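Local coordinates for protein aminoglycoside N(3)-acetyltransferase (Enterobacter cloacae, PDB 6NP3) that transfers an acetyl group from acetyl-CoA to the 3-amino group of 2-deoxystreptamine antibiotics such as gentamicin, and so probably confers resistance to them, at residues V27-V32 with F98-E103; G110-A115 with D127-V132; E180-V185 with S203-N208. All coordinates share one frame; numbering follows the deposited sequence.

Interaction 1. Residues V27-V32 with F98-E103; sequences VSLRAV and FGAINE
Val27 and Leu29 face Ile101 and Ala100 where two helix starts of the antibiotic N-acetyltransferase fold approach each other: strand 22-27 runs out into the short helix 29-32, and a loop opens helix 101-106. The pair illustrates how a cofactor site can be built from the beginnings of helices, since Val27, Ser28, Leu29, Arg30 and Ala100 all bind CoA and acetyl-CoA in other crystals of this enzyme.

The apolar part is small. Val27 and Ile101 cross at about a right angle, and CB of Val27 rests 4.1 Å from CG2 of Ile101. With CG1 of Ile101 anti to its backbone N (chi1 -159°), CG2 is the branch turned to the valine. Leu29 sends one methyl across: its CD1 sits 3.9 Å from Ala100 CB and touches the backbone N of Ile101. Leu42 of helix 39-50 packs on both Val27 and Ile101, so a third element joins the patch.

The polar part runs through water. One molecule donates to Val27 O and accepts from Ile101 N at 2.9 Å, joining a strand-end carbonyl to an amide near the start of helix 101-106. A second accepts from Val27 N and lies 3.1 Å from Phe98 O; the ring of Phe98 belongs to the gentamicin pocket and stacks on Phe59. A third, held only weakly, bridges the amides of Leu29 and Ala100.

Gly99 has positive phi (126°), where a CB would press against the preceding carbonyl O. Within 27-32, Ser28 is the N-cap, and its OG accepts a weak bond from Ala31 N at 3.3 Å.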
loop_
_atom_site.group_PDB
_atom_site.type_symbol
_atom_site.label_atom_id
_atom_site.label_comp_id
_atom_site.label_asym_id
_atom_site.label_seq_id
_atom_site.Cartn_x
_atom_site.Cartn_y
_atom_site.Cartn_z
ATOM N N VAL A 27 1.149 -3.056 -8.796
ATOM C CA VAL A 27 1.060 -3.740 -10.088
ATOM C C VAL A 27 0.107 -3.019 -11.037
ATOM O O VAL A 27 -1.030 -2.701 -10.669
ATOM C CB VAL A 27 0.584 -5.196 -9.906
ATOM C CG1 VAL A 27 0.522 -5.940 -11.246
ATOM C CG2 VAL A 27 1.449 -5.920 -8.900
ATOM N N SER A 28 0.556 -2.820 -12.272
ATOM C CA SER A 28 -0.323 -2.503 -13.394
ATOM C C SER A 28 -0.540 -3.778 -14.216
ATOM O O SER A 28 0.345 -4.212 -14.963
ATOM C CB SER A 28 0.303 -1.422 -14.265
ATOM O OG SER A 28 -0.412 -1.320 -15.496
ATOM N N LEU A 29 -1.723 -4.376 -14.094
ATOM C CA LEU A 29 -1.977 -5.614 -14.828
ATOM C C LEU A 29 -2.023 -5.387 -16.336
ATOM O O LEU A 29 -1.681 -6.294 -17.102
ATOM C CB LEU A 29 -3.250 -6.286 -14.321
ATOM C CG LEU A 29 -3.131 -6.918 -12.929
ATOM C CD1 LEU A 29 -4.489 -7.279 -12.362
ATOM C CD2 LEU A 29 -2.223 -8.155 -12.959
ATOM N N ARG A 30 -2.417 -4.190 -16.780
ATOM C CA ARG A 30 -2.391 -3.877 -18.209
ATOM C C ARG A 30 -0.970 -3.938 -18.754
ATOM O O ARG A 30 -0.744 -4.403 -19.879
ATOM C CB ARG A 30 -3.005 -2.491 -18.439
ATOM C CG ARG A 30 -3.430 -2.201 -19.882
ATOM C CD ARG A 30 -4.249 -0.910 -20.030
ATOM N NE ARG A 30 -4.887 -0.458 -18.793
ATOM C CZ ARG A 30 -6.046 -0.910 -18.325
ATOM N NH1 ARG A 30 -6.718 -1.847 -18.979
ATOM N NH2 ARG A 30 -6.528 -0.426 -17.188
ATOM N N ALA A 31 0.005 -3.479 -17.971
ATOM C CA ALA A 31 1.387 -3.531 -18.417
ATOM C C ALA A 31 1.922 -4.958 -18.410
ATOM O O ALA A 31 2.744 -5.320 -19.260
ATOM C CB ALA A 31 2.265 -2.677 -17.512
ATOM N N VAL A 32 1.460 -5.784 -17.469
ATOM C CA VAL A 32 1.934 -7.164 -17.389
ATOM C C VAL A 32 1.513 -7.955 -18.622
ATOM O O VAL A 32 2.291 -8.757 -19.159
ATOM C CB VAL A 32 1.432 -7.819 -16.089
ATOM C CG1 VAL A 32 1.696 -9.318 -16.105
ATOM C CG2 VAL A 32 2.079 -7.159 -14.880
ATOM N N PHE A 98 -6.483 0.865 -6.637
ATOM C CA PHE A 98 -5.102 0.604 -6.272
ATOM C C PHE A 98 -4.558 -0.633 -6.957
ATOM O O PHE A 98 -3.411 -1.030 -6.706
ATOM C CB PHE A 98 -4.963 0.530 -4.756
ATOM C CG PHE A 98 -5.464 1.777 -4.060
ATOM C CD1 PHE A 98 -5.426 3.021 -4.689
ATOM C CD2 PHE A 98 -5.978 1.709 -2.800
ATOM C CE1 PHE A 98 -5.895 4.156 -4.041
ATOM C CE2 PHE A 98 -6.428 2.842 -2.172
ATOM C CZ PHE A 98 -6.378 4.049 -2.776
ATOM N N GLY A 99 -5.350 -1.225 -7.841
ATOM C CA GLY A 99 -4.927 -2.397 -8.583
ATOM C C GLY A 99 -5.885 -3.561 -8.471
ATOM O O GLY A 99 -6.240 -3.951 -7.360
ATOM N N ALA A 100 -6.288 -4.150 -9.603
ATOM C CA ALA A 100 -7.191 -5.291 -9.573
ATOM C C ALA A 100 -6.548 -6.523 -8.949
ATOM O O ALA A 100 -7.263 -7.448 -8.562
ATOM C CB ALA A 100 -7.704 -5.599 -10.985
ATOM N N ILE A 101 -5.224 -6.569 -8.834
ATOM C CA ILE A 101 -4.612 -7.734 -8.217
ATOM C C ILE A 101 -4.955 -7.819 -6.740
ATOM O O ILE A 101 -4.904 -8.904 -6.152
ATOM C CB ILE A 101 -3.089 -7.711 -8.450
ATOM C CG1 ILE A 101 -2.542 -9.131 -8.292
ATOM C CG2 ILE A 101 -2.380 -6.768 -7.476
ATOM C CD1 ILE A 101 -1.078 -9.262 -8.585
ATOM N N ASN A 102 -5.295 -6.695 -6.104
ATOM C CA ASN A 102 -5.397 -6.704 -4.650
ATOM C C ASN A 102 -6.558 -7.548 -4.158
ATOM O O ASN A 102 -6.473 -8.134 -3.076
ATOM C CB ASN A 102 -5.436 -5.273 -4.126
ATOM C CG ASN A 102 -4.094 -4.630 -4.176
ATOM O OD1 ASN A 102 -3.070 -5.304 -4.031
ATOM N ND2 ASN A 102 -4.075 -3.319 -4.356
ATOM N N GLU A 103 -7.642 -7.630 -4.917
ATOM C CA GLU A 103 -8.738 -8.495 -4.493
ATOM C C GLU A 103 -8.330 -9.961 -4.532
ATOM O O GLU A 103 -8.790 -10.744 -3.699
ATOM C CB GLU A 103 -9.972 -8.197 -5.349
ATOM C CG GLU A 103 -11.203 -9.043 -5.049
ATOM C CD GLU A 103 -11.830 -8.762 -3.695
ATOM O OE1 GLU A 103 -12.892 -9.366 -3.398
ATOM O OE2 GLU A 103 -11.288 -7.942 -2.908
HETATM O O HOH W 1 -3.231 -4.692 -9.854
HETATM O O HOH W 2 -1.302 -3.233 -7.264
HETATM O O HOH W 3 -4.298 -3.326 -12.304
#

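Interaction 2. Residues G110-A115 with D127-V132; sequences GCRRSA and DAAWLV. Unlike the reference sequence in segment 110-115: Ser114 (reference Thr).
Arg112 lays the aliphatic root of its side chain over Ala128 and carries its guanidinium on to Ala129, an instance of a long polar residue packing by its methylenes. Its CG lies 3.7 Å from Ala128 CB. The bend at chi2 (-62°) turns the outer chain along the helix surface, where Ala129 CB comes over one face of the guanidinium, 3.7 Å from NH1.

Val132 lies between this arginine and Ser114. CG2 meets Arg112 CB at 3.9 Å, whereas CG1 lies against the carbonyl O of Arg112. Ser114, modelled in two conformers, approaches with its carbon: in one of them CB stands 3.9 Å from Val132 CB, and the hydroxyl is engaged by His135 ND1 and Met121 N. The direct contacts are thus van der Waals in kind, and the polar link is a water that accepts from Ala115 N and donates to Val132 O at 2.7 Å.

Helix 128-132 is in this way packed against the edge of the mixed sheet. Strand 112-113 is its outermost strand on this side, pairing with strand 121-124, whose Ala123 also touches Ala128 and Val132 and so continues the same apolar surface further into the sheet.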
loop_
_atom_site.group_PDB
_atom_site.type_symbol
_atom_site.label_atom_id
_atom_site.label_comp_id
_atom_site.label_asym_id
_atom_site.label_seq_id
_atom_site.Cartn_x
_atom_site.Cartn_y
_atom_site.Cartn_z
ATOM N N GLY A 110 -5.562 -17.968 3.911
ATOM C CA GLY A 110 -4.618 -17.617 4.940
ATOM C C GLY A 110 -4.192 -16.162 4.971
ATOM O O GLY A 110 -3.453 -15.784 5.885
ATOM N N CYS A 111 -4.590 -15.355 3.983
ATOM C CA CYS A 111 -4.266 -13.935 4.005
ATOM C C CYS A 111 -4.835 -13.323 5.273
ATOM O O CYS A 111 -5.961 -13.627 5.681
ATOM C CB CYS A 111 -4.843 -13.245 2.769
ATOM S SG CYS A 111 -4.298 -11.600 2.557
ATOM N N ARG A 112 -4.057 -12.455 5.905
ATOM C CA ARG A 112 -4.542 -11.673 7.020
ATOM C C ARG A 112 -4.817 -10.249 6.554
ATOM O O ARG A 112 -4.212 -9.756 5.598
ATOM C CB ARG A 112 -3.511 -11.673 8.140
ATOM C CG ARG A 112 -3.140 -13.050 8.624
ATOM C CD ARG A 112 -4.310 -13.812 9.225
ATOM N NE ARG A 112 -3.778 -14.939 9.980
ATOM C CZ ARG A 112 -3.599 -14.941 11.297
ATOM N NH1 ARG A 112 -3.949 -13.890 12.028
ATOM N NH2 ARG A 112 -3.089 -16.009 11.888
ATOM N N ARG A 113 -5.725 -9.574 7.252
ATOM C CA ARG A 113 -6.198 -8.258 6.831
ATOM C C ARG A 113 -6.163 -7.281 7.993
ATOM O O ARG A 113 -6.629 -7.610 9.087
ATOM C CB ARG A 113 -7.642 -8.365 6.311
ATOM C CG ARG A 113 -8.318 -7.068 5.860
ATOM C CD ARG A 113 -8.242 -6.967 4.389
ATOM N NE ARG A 113 -8.931 -5.879 3.700
ATOM C CZ ARG A 113 -10.093 -5.989 3.064
ATOM N NH1 ARG A 113 -10.808 -7.124 3.105
ATOM N NH2 ARG A 113 -10.523 -4.936 2.362
ATOM N N SER A 114 -5.651 -6.072 7.756
ATOM C CA SER A 114 -5.580 -5.099 8.834
ATOM C C SER A 114 -6.929 -4.418 9.052
ATOM O O SER A 114 -7.781 -4.353 8.166
ATOM C CB SER A 114 -4.468 -4.087 8.600
ATOM O OG SER A 114 -4.877 -3.052 7.716
ATOM N N ALA A 115 -7.069 -3.856 10.242
ATOM C CA ALA A 115 -8.324 -3.341 10.765
ATOM C C ALA A 115 -8.668 -1.919 10.338
ATOM O O ALA A 115 -9.772 -1.462 10.653
ATOM C CB ALA A 115 -8.264 -3.397 12.295
ATOM N N ASP A 127 4.766 -14.146 8.863
ATOM C CA ASP A 127 4.762 -12.954 9.701
ATOM C C ASP A 127 3.534 -12.087 9.461
ATOM O O ASP A 127 3.470 -10.945 9.931
ATOM C CB ASP A 127 6.041 -12.153 9.466
ATOM C CG ASP A 127 7.294 -12.946 9.763
ATOM O OD1 ASP A 127 7.347 -13.657 10.778
ATOM O OD2 ASP A 127 8.240 -12.896 8.960
ATOM N N ALA A 128 2.517 -12.642 8.809
ATOM C CA ALA A 128 1.363 -11.848 8.408
ATOM C C ALA A 128 0.625 -11.263 9.602
ATOM O O ALA A 128 0.184 -10.105 9.564
ATOM C CB ALA A 128 0.396 -12.708 7.605
ATOM N N ALA A 129 0.435 -12.035 10.668
ATOM C CA ALA A 129 -0.296 -11.472 11.797
ATOM C C ALA A 129 0.472 -10.313 12.424
ATOM O O ALA A 129 -0.124 -9.302 12.828
ATOM C CB ALA A 129 -0.599 -12.555 12.832
ATOM N N TRP A 130 1.783 -10.464 12.569
ATOM C CA TRP A 130 2.604 -9.393 13.120
ATOM C C TRP A 130 2.586 -8.165 12.221
ATOM O O TRP A 130 2.578 -7.035 12.714
ATOM C CB TRP A 130 4.026 -9.923 13.290
ATOM C CG TRP A 130 5.024 -8.916 13.727
ATOM C CD1 TRP A 130 5.272 -8.524 15.003
ATOM C CD2 TRP A 130 5.918 -8.169 12.904
ATOM N NE1 TRP A 130 6.231 -7.553 15.025
ATOM C CE2 TRP A 130 6.648 -7.322 13.746
ATOM C CE3 TRP A 130 6.147 -8.109 11.534
ATOM C CZ2 TRP A 130 7.623 -6.471 13.268
ATOM C CZ3 TRP A 130 7.137 -7.266 11.071
ATOM C CH2 TRP A 130 7.862 -6.474 11.931
ATOM N N LEU A 131 2.541 -8.363 10.904
ATOM C CA LEU A 131 2.473 -7.227 9.994
ATOM C C LEU A 131 1.164 -6.461 10.135
ATOM O O LEU A 131 1.173 -5.231 10.132
ATOM C CB LEU A 131 2.631 -7.663 8.539
ATOM C CG LEU A 131 4.059 -8.033 8.161
ATOM C CD1 LEU A 131 4.054 -8.844 6.873
ATOM C CD2 LEU A 131 4.922 -6.813 8.010
ATOM N N VAL A 132 0.025 -7.150 10.211
ATOM C CA VAL A 132 -1.227 -6.437 10.007
ATOM C C VAL A 132 -1.824 -5.799 11.250
ATOM O O VAL A 132 -2.757 -4.996 11.117
ATOM C CB VAL A 132 -2.334 -7.273 9.339
ATOM C CG1 VAL A 132 -1.904 -7.766 7.960
ATOM C CG2 VAL A 132 -2.784 -8.442 10.221
HETATM O O HOH W 4 -5.201 -4.733 12.282
#

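Interaction 3. Residues E180-V185 with S203-N208; sequences EGKRRV and SDWDSN. With LLL ((2R,3R,4R,5R)-2-((1S,2S,3R,4S,6R)-4,6-diamino-3-((2R,3R,6S)-3-amino-6-(aminomethyl)-tetrahydro-2H-pyran-2-yloxy)-2-hydr oxycyclohexyloxy)-5-methyl-4-(methylamino)-tetrahydro-2H-pyran-3,5-diol), chain B.
Trp205 lies between two cationic side chains at the open end of the antiparallel beta hairpin formed by strands 184-193 and 196-205. Over one face of the indole, Arg184 brings NH1 down on the ring centre, with the guanidinium plane upright at 90° to the ring; its CZ is 4.4 Å from the six-membered centroid, a cation-pi contact made end-on. A bend at chi3 (64°) folds the arginine back over the ring. Its NH2 meanwhile donates to Ser203 OG at 2.9 Å, which helps fix the rotation of the group.

Lys182 covers the opposite face, CE making a CH-pi contact and NZ a cation-pi one at 4.1 Å from the same centroid. That ammonium also donates to the carbonyls of Ala177 and Ala175.

Arg183 lies alongside Asp206 and grips a single oxygen, OD2, with NE (3.0 Å) and NH2, the guanidinium and carboxylate planes 35° apart; its NH1 goes to Asp212. Val185 CG1 packs on Asp206 CG, the two side chains crossing at about a right angle. Val185 and Asp204 form a hydrogen-bonded pair through both amides, and Arg184 with Trp205 a non-hydrogen-bonded one.

Asp206 OD1 accepts from Asn208 N, an Asx turn that leads from the hairpin into the gentamicin pocket. There Ser207 OG accepts from N12 of the drug, and Asn208 takes O52 on OD1 at 2.7 Å while ND2 donates to O53 at 3.0 Å.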
loop_
_atom_site.group_PDB
_atom_site.type_symbol
_atom_site.label_atom_id
_atom_site.label_comp_id
_atom_site.label_asym_id
_atom_site.label_seq_id
_atom_site.Cartn_x
_atom_site.Cartn_y
_atom_site.Cartn_z
ATOM N N GLU A 180 7.113 22.109 8.472
ATOM C CA GLU A 180 5.991 22.961 8.823
ATOM C C GLU A 180 4.889 22.865 7.775
ATOM O O GLU A 180 5.137 22.590 6.601
ATOM C CB GLU A 180 6.453 24.425 8.949
ATOM C CG GLU A 180 6.939 25.052 7.648
ATOM C CD GLU A 180 7.432 26.494 7.799
ATOM O OE1 GLU A 180 7.471 27.011 8.932
ATOM O OE2 GLU A 180 7.789 27.112 6.772
ATOM N N GLY A 181 3.670 23.126 8.217
ATOM C CA GLY A 181 2.534 23.208 7.327
ATOM C C GLY A 181 1.911 21.901 6.913
ATOM O O GLY A 181 1.204 21.879 5.905
ATOM N N LYS A 182 2.165 20.810 7.628
ATOM C CA LYS A 182 1.642 19.521 7.195
ATOM C C LYS A 182 0.121 19.491 7.265
ATOM O O LYS A 182 -0.492 19.891 8.262
ATOM C CB LYS A 182 2.242 18.400 8.034
ATOM C CG LYS A 182 3.743 18.281 7.840
ATOM C CD LYS A 182 4.409 17.486 8.948
ATOM C CE LYS A 182 4.094 16.019 8.857
ATOM N NZ LYS A 182 4.955 15.217 9.726
ATOM N N ARG A 183 -0.487 19.023 6.186
ATOM C CA ARG A 183 -1.927 18.900 6.089
ATOM C C ARG A 183 -2.429 17.654 6.793
ATOM O O ARG A 183 -1.830 16.571 6.706
ATOM C CB ARG A 183 -2.320 18.810 4.616
ATOM C CG ARG A 183 -2.079 20.084 3.856
ATOM C CD ARG A 183 -2.199 19.868 2.367
ATOM N NE ARG A 183 -3.483 19.317 1.948
ATOM C CZ ARG A 183 -4.474 20.038 1.439
ATOM N NH1 ARG A 183 -4.346 21.354 1.310
ATOM N NH2 ARG A 183 -5.608 19.454 1.070
ATOM N N ARG A 184 -3.561 17.816 7.466
ATOM C CA ARG A 184 -4.293 16.740 8.103
ATOM C C ARG A 184 -5.717 16.698 7.563
ATOM O O ARG A 184 -6.231 17.666 6.991
ATOM C CB ARG A 184 -4.261 16.860 9.631
ATOM C CG ARG A 184 -2.847 16.719 10.163
ATOM C CD ARG A 184 -2.769 16.824 11.649
ATOM N NE ARG A 184 -3.479 15.763 12.352
ATOM C CZ ARG A 184 -2.992 14.542 12.550
ATOM N NH1 ARG A 184 -1.818 14.200 12.036
ATOM N NH2 ARG A 184 -3.702 13.639 13.208
ATOM N N VAL A 185 -6.329 15.531 7.703
ATOM C CA VAL A 185 -7.704 15.302 7.287
ATOM C C VAL A 185 -8.446 14.678 8.456
ATOM O O VAL A 185 -7.857 13.997 9.300
ATOM C CB VAL A 185 -7.824 14.375 6.055
ATOM C CG1 VAL A 185 -7.338 15.067 4.810
ATOM C CG2 VAL A 185 -7.085 13.056 6.264
ATOM N N SER A 203 -8.468 12.051 12.967
ATOM C CA SER A 203 -7.651 12.819 12.039
ATOM C C SER A 203 -6.373 12.049 11.731
ATOM O O SER A 203 -5.959 11.187 12.497
ATOM C CB SER A 203 -7.332 14.208 12.601
ATOM O OG SER A 203 -6.484 14.128 13.717
ATOM N N ASP A 204 -5.757 12.360 10.597
ATOM C CA ASP A 204 -4.485 11.753 10.222
ATOM C C ASP A 204 -3.846 12.673 9.196
ATOM O O ASP A 204 -4.455 13.640 8.745
ATOM C CB ASP A 204 -4.673 10.317 9.690
ATOM C CG ASP A 204 -3.497 9.397 10.012
ATOM O OD1 ASP A 204 -2.356 9.913 10.219
ATOM O OD2 ASP A 204 -3.732 8.167 10.027
ATOM N N TRP A 205 -2.606 12.371 8.842
ATOM C CA TRP A 205 -1.972 13.119 7.766
ATOM C C TRP A 205 -2.745 12.966 6.460
ATOM O O TRP A 205 -3.261 11.886 6.150
ATOM C CB TRP A 205 -0.515 12.671 7.596
ATOM C CG TRP A 205 0.234 12.713 8.897
ATOM C CD1 TRP A 205 0.682 11.661 9.607
ATOM C CD2 TRP A 205 0.550 13.877 9.661
ATOM N NE1 TRP A 205 1.295 12.084 10.754
ATOM C CE2 TRP A 205 1.226 13.449 10.808
ATOM C CE3 TRP A 205 0.331 15.238 9.486
ATOM C CZ2 TRP A 205 1.676 14.334 11.777
ATOM C CZ3 TRP A 205 0.774 16.110 10.469
ATOM C CH2 TRP A 205 1.432 15.653 11.587
ATOM N N ASP A 206 -2.784 14.026 5.663
ATOM C CA ASP A 206 -3.448 13.965 4.366
ATOM C C ASP A 206 -2.628 13.078 3.435
ATOM O O ASP A 206 -1.493 13.419 3.083
ATOM C CB ASP A 206 -3.594 15.384 3.830
ATOM C CG ASP A 206 -4.468 15.475 2.617
ATOM O OD1 ASP A 206 -4.787 14.422 2.009
ATOM O OD2 ASP A 206 -4.860 16.652 2.318
ATOM N N SER A 207 -3.197 11.936 3.029
ATOM C CA SER A 207 -2.499 11.052 2.096
ATOM C C SER A 207 -2.655 11.475 0.643
ATOM O O SER A 207 -2.133 10.793 -0.244
ATOM C CB SER A 207 -2.903 9.589 2.276
ATOM O OG SER A 207 -4.231 9.384 1.868
ATOM N N ASN A 208 -3.364 12.579 0.393
ATOM C CA ASN A 208 -3.492 13.164 -0.934
ATOM C C ASN A 208 -2.710 14.468 -1.081
ATOM O O ASN A 208 -3.076 15.338 -1.877
ATOM C CB ASN A 208 -4.959 13.357 -1.293
ATOM C CG ASN A 208 -5.620 12.063 -1.612
ATOM O OD1 ASN A 208 -5.140 11.298 -2.449
ATOM N ND2 ASN A 208 -6.693 11.782 -0.934
HETATM C C11 LLL B . -3.823 8.777 -5.570
HETATM O O11 LLL B . -3.071 8.087 -4.537
HETATM C C21 LLL B . -3.394 8.184 -6.910
HETATM N N21 LLL B . -3.487 6.733 -6.792
HETATM C C31 LLL B . -1.964 8.483 -7.171
HETATM C C41 LLL B . -1.792 9.993 -7.216
HETATM C C51 LLL B . -2.284 10.564 -5.891
HETATM O O51 LLL B . -3.609 10.182 -5.648
HETATM C C61 LLL B . -2.242 12.077 -5.921
HETATM N N61 LLL B . -2.734 12.573 -4.637
HETATM C C12 LLL B . -4.299 6.905 -0.682
HETATM N N12 LLL B . -4.651 6.831 0.730
HETATM C C22 LLL B . -2.854 7.361 -0.873
HETATM C C32 LLL B . -2.558 7.333 -2.359
HETATM N N32 LLL B . -1.168 7.741 -2.582
HETATM C C42 LLL B . -3.456 8.266 -3.172
HETATM C C52 LLL B . -4.921 7.927 -2.889
HETATM O O52 LLL B . -5.727 8.913 -3.491
HETATM C C62 LLL B . -5.233 7.883 -1.406
HETATM O O62 LLL B . -6.558 7.411 -1.248
HETATM C C13 LLL B . -7.446 8.191 -0.445
HETATM C C23 LLL B . -8.428 7.209 0.189
HETATM O O23 LLL B . -7.682 6.229 0.882
HETATM C C33 LLL B . -9.249 6.486 -0.894
HETATM N N33 LLL B . -10.271 5.625 -0.260
HETATM C C43 LLL B . -9.915 7.547 -1.795
HETATM O O43 LLL B . -10.906 8.182 -1.011
HETATM C C53 LLL B . -8.877 8.560 -2.289
HETATM O O53 LLL B . -8.164 9.161 -1.233
HETATM C C83 LLL B . -10.549 6.880 -3.021
HETATM C C93 LLL B . -10.181 4.239 -0.765
HETATM O O HOH W 5 -1.763 11.416 12.684
HETATM O O HOH W 6 -6.116 18.426 4.134
HETATM O O HOH W 7 -5.505 17.133 13.815
#

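Overall arrangement
The three contacts follow one another along the chain and do not touch one another; interactions 1 and 3 lie on opposite sides of the chain's centre. Interaction 1 is a surface contact, whereas 2 and 3 are partly buried. The first two each involve a strand of the mixed sheet, one where a strand gives way to a helix at the cofactor site, the other at its outermost strand, and helix 101-106 leads along the chain into strand 112-113. Both combine slight apolar packing with water bridges. Interaction 3, in the separate two-stranded hairpin, relies instead on direct strand pairing, charge and cation-pi contacts. Interactions 1 and 3 both contribute to the gentamicin pocket.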